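Local structure of putative primosome component (Streptococcus pyogenes serotype M3, 2QGZ) at residues A[167-172]-A[252-257]. The protein is a putative primosome component that probably binds ATP and acts as a helicase loader. Numbering follows the deposited sequence.
Sequences YLLAAM and FFTSNY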
loop_
_atom_site.group_PDB
_atom_site.type_symbol
_atom_site.label_atom_id
_atom_site.label_comp_id
_atom_site.label_asym_id
_atom_site.label_seq_id
_atom_site.Cartn_x
_atom_site.Cartn_y
_atom_site.Cartn_z
ATOM N N TYR A 167 -6.302 6.678 1.732
ATOM C CA TYR A 167 -7.539 6.795 0.958
ATOM C C TYR A 167 -7.259 6.786 -0.543
ATOM O O TYR A 167 -7.937 6.093 -1.310
ATOM C CB TYR A 167 -8.275 8.082 1.341
ATOM C CG TYR A 167 -9.177 7.939 2.549
ATOM C CD1 TYR A 167 -8.834 7.106 3.611
ATOM C CD2 TYR A 167 -10.362 8.659 2.642
ATOM C CE1 TYR A 167 -9.649 6.994 4.735
ATOM C CE2 TYR A 167 -11.184 8.559 3.764
ATOM C CZ TYR A 167 -10.821 7.725 4.806
ATOM O OH TYR A 167 -11.632 7.629 5.919
ATOM N N LEU A 168 -6.256 7.563 -0.946
ATOM C CA LEU A 168 -5.839 7.666 -2.344
ATOM C C LEU A 168 -5.526 6.262 -2.895
ATOM O O LEU A 168 -5.969 5.891 -3.980
ATOM C CB LEU A 168 -4.589 8.544 -2.435
ATOM C CG LEU A 168 -4.127 9.182 -3.748
ATOM C CD1 LEU A 168 -2.611 9.200 -3.748
ATOM C CD2 LEU A 168 -4.627 8.422 -4.959
ATOM N N LEU A 169 -4.747 5.499 -2.137
ATOM C CA LEU A 169 -4.371 4.143 -2.524
ATOM C C LEU A 169 -5.586 3.218 -2.507
ATOM O O LEU A 169 -5.697 2.311 -3.330
ATOM C CB LEU A 169 -3.272 3.630 -1.587
ATOM C CG LEU A 169 -1.825 3.668 -2.099
ATOM C CD1 LEU A 169 -1.590 4.886 -2.974
ATOM C CD2 LEU A 169 -0.863 3.640 -0.915
ATOM N N ALA A 170 -6.503 3.451 -1.574
ATOM C CA ALA A 170 -7.715 2.643 -1.512
ATOM C C ALA A 170 -8.568 2.931 -2.755
ATOM O O ALA A 170 -9.239 2.032 -3.291
ATOM C CB ALA A 170 -8.495 2.961 -0.260
ATOM N N ALA A 171 -8.547 4.180 -3.216
ATOM C CA ALA A 171 -9.317 4.540 -4.400
ATOM C C ALA A 171 -8.731 3.833 -5.619
ATOM O O ALA A 171 -9.455 3.459 -6.552
ATOM C CB ALA A 171 -9.294 6.044 -4.609
ATOM N N MET A 172 -7.412 3.670 -5.616
ATOM C CA MET A 172 -6.726 2.987 -6.711
ATOM C C MET A 172 -7.170 1.521 -6.698
ATOM O O MET A 172 -7.451 0.948 -7.748
ATOM C CB MET A 172 -5.202 3.072 -6.535
ATOM C CG MET A 172 -4.395 2.439 -7.655
ATOM S SD MET A 172 -2.640 2.217 -7.224
ATOM C CE MET A 172 -2.789 0.912 -5.954
ATOM N N PHE A 252 2.719 -1.321 -2.666
ATOM C CA PHE A 252 2.634 0.088 -2.302
ATOM C C PHE A 252 2.831 0.261 -0.798
ATOM O O PHE A 252 2.767 -0.705 -0.050
ATOM C CB PHE A 252 1.268 0.658 -2.690
ATOM C CG PHE A 252 0.979 0.612 -4.164
ATOM C CD1 PHE A 252 0.846 -0.605 -4.827
ATOM C CD2 PHE A 252 0.827 1.793 -4.891
ATOM C CE1 PHE A 252 0.565 -0.646 -6.199
ATOM C CE2 PHE A 252 0.548 1.764 -6.260
ATOM C CZ PHE A 252 0.415 0.544 -6.917
ATOM N N PHE A 253 3.075 1.493 -0.363
ATOM C CA PHE A 253 3.261 1.794 1.052
ATOM C C PHE A 253 2.785 3.212 1.337
ATOM O O PHE A 253 2.669 4.029 0.430
ATOM C CB PHE A 253 4.744 1.759 1.461
ATOM C CG PHE A 253 5.504 0.556 0.992
ATOM C CD1 PHE A 253 5.950 0.465 -0.325
ATOM C CD2 PHE A 253 5.827 -0.468 1.890
ATOM C CE1 PHE A 253 6.717 -0.629 -0.749
ATOM C CE2 PHE A 253 6.596 -1.573 1.480
ATOM C CZ PHE A 253 7.042 -1.651 0.155
ATOM N N THR A 254 2.510 3.496 2.603
ATOM C CA THR A 254 2.153 4.846 3.032
ATOM C C THR A 254 2.986 5.005 4.304
ATOM O O THR A 254 3.254 4.025 5.006
ATOM C CB THR A 254 0.667 5.016 3.406
ATOM O OG1 THR A 254 0.374 4.209 4.540
ATOM C CG2 THR A 254 -0.243 4.622 2.254
ATOM N N SER A 255 3.396 6.221 4.617
ATOM C CA SER A 255 4.209 6.413 5.805
ATOM C C SER A 255 4.264 7.884 6.213
ATOM O O SER A 255 3.909 8.766 5.434
ATOM C CB SER A 255 5.628 5.891 5.520
ATOM O OG SER A 255 6.488 6.057 6.633
ATOM N N ASN A 256 4.698 8.139 7.446
ATOM C CA ASN A 256 4.839 9.506 7.936
ATOM C C ASN A 256 6.258 9.972 7.613
ATOM O O ASN A 256 6.565 11.162 7.704
ATOM C CB ASN A 256 4.620 9.571 9.448
ATOM C CG ASN A 256 3.193 9.270 9.847
ATOM O OD1 ASN A 256 2.259 9.901 9.360
ATOM N ND2 ASN A 256 3.015 8.307 10.741
ATOM N N TYR A 257 7.109 9.027 7.211
ATOM C CA TYR A 257 8.504 9.322 6.904
ATOM C C TYR A 257 8.880 9.051 5.457
ATOM O O TYR A 257 8.338 8.152 4.820
ATOM C CB TYR A 257 9.427 8.472 7.787
ATOM C CG TYR A 257 9.047 8.435 9.250
ATOM C CD1 TYR A 257 9.233 9.551 10.076
ATOM C CD2 TYR A 257 8.485 7.286 9.810
ATOM C CE1 TYR A 257 8.865 9.519 11.422
ATOM C CE2 TYR A 257 8.112 7.246 11.152
ATOM C CZ TYR A 257 8.304 8.363 11.950
ATOM O OH TYR A 257 7.920 8.323 13.271
#
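Met-172 sends CG anti to its backbone N (chi1 -178°) and bends at chi3 (69°), which brings SD and CE to the ring of Phe-252. That ring, with CG anti to its own carbonyl carbon, reaches back toward the helix, so the two side chains meet tip to tip. The contact belongs to the core of a P-loop NTPase fold. Helix 165-179, which begins at the end of a probable Walker A loop, packs on strand 251-255 of the parallel sheet. The axes of helix 167-172 and strand 252-255 run nearly antiparallel, at 161°, and approach to 9.8 Å.

The contact is apolar and buried, and no hydrogen bond crosses it. Met-172 CE lies over one face of the Phe-252 ring as a CH-pi contact, 3.5 Å from the centroid and displaced toward the rim. The sulfur completes a Met-aromatic contact from an oblique position. Met-172 SD is 3.4 Å from Phe-252 CE2. Phe-143 meets the same ring edge-to-face. Ile-140 and Val-144 of helix 131-146 also touch Met-172.

Leu-169 lies one turn nearer the probable Walker A loop. Leu-169 CD2 sits 4.1 Å from Phe-252 CB. The same Leu-169 CD2 is 3.8 Å from Phe-253 O. Leu-157 and Ile-219, from the strands flanking 251-255, touch the same leucine.

Thr-254 turns its two branches to different tasks. OG1 is hydrogen-bonded to Asp-222 N and to OD1 of Asp-221. This ties the end of the strand to the end of neighbouring strand 217-221. The side chain of Thr-254 also lies about 4 Å, nearest atoms, from a bound phosphate ion, consistent with a place beside the nucleotide pocket. The methyl branch faces the helix: Thr-254 CG2 touches Leu-169 CD2 at 3.4 Å.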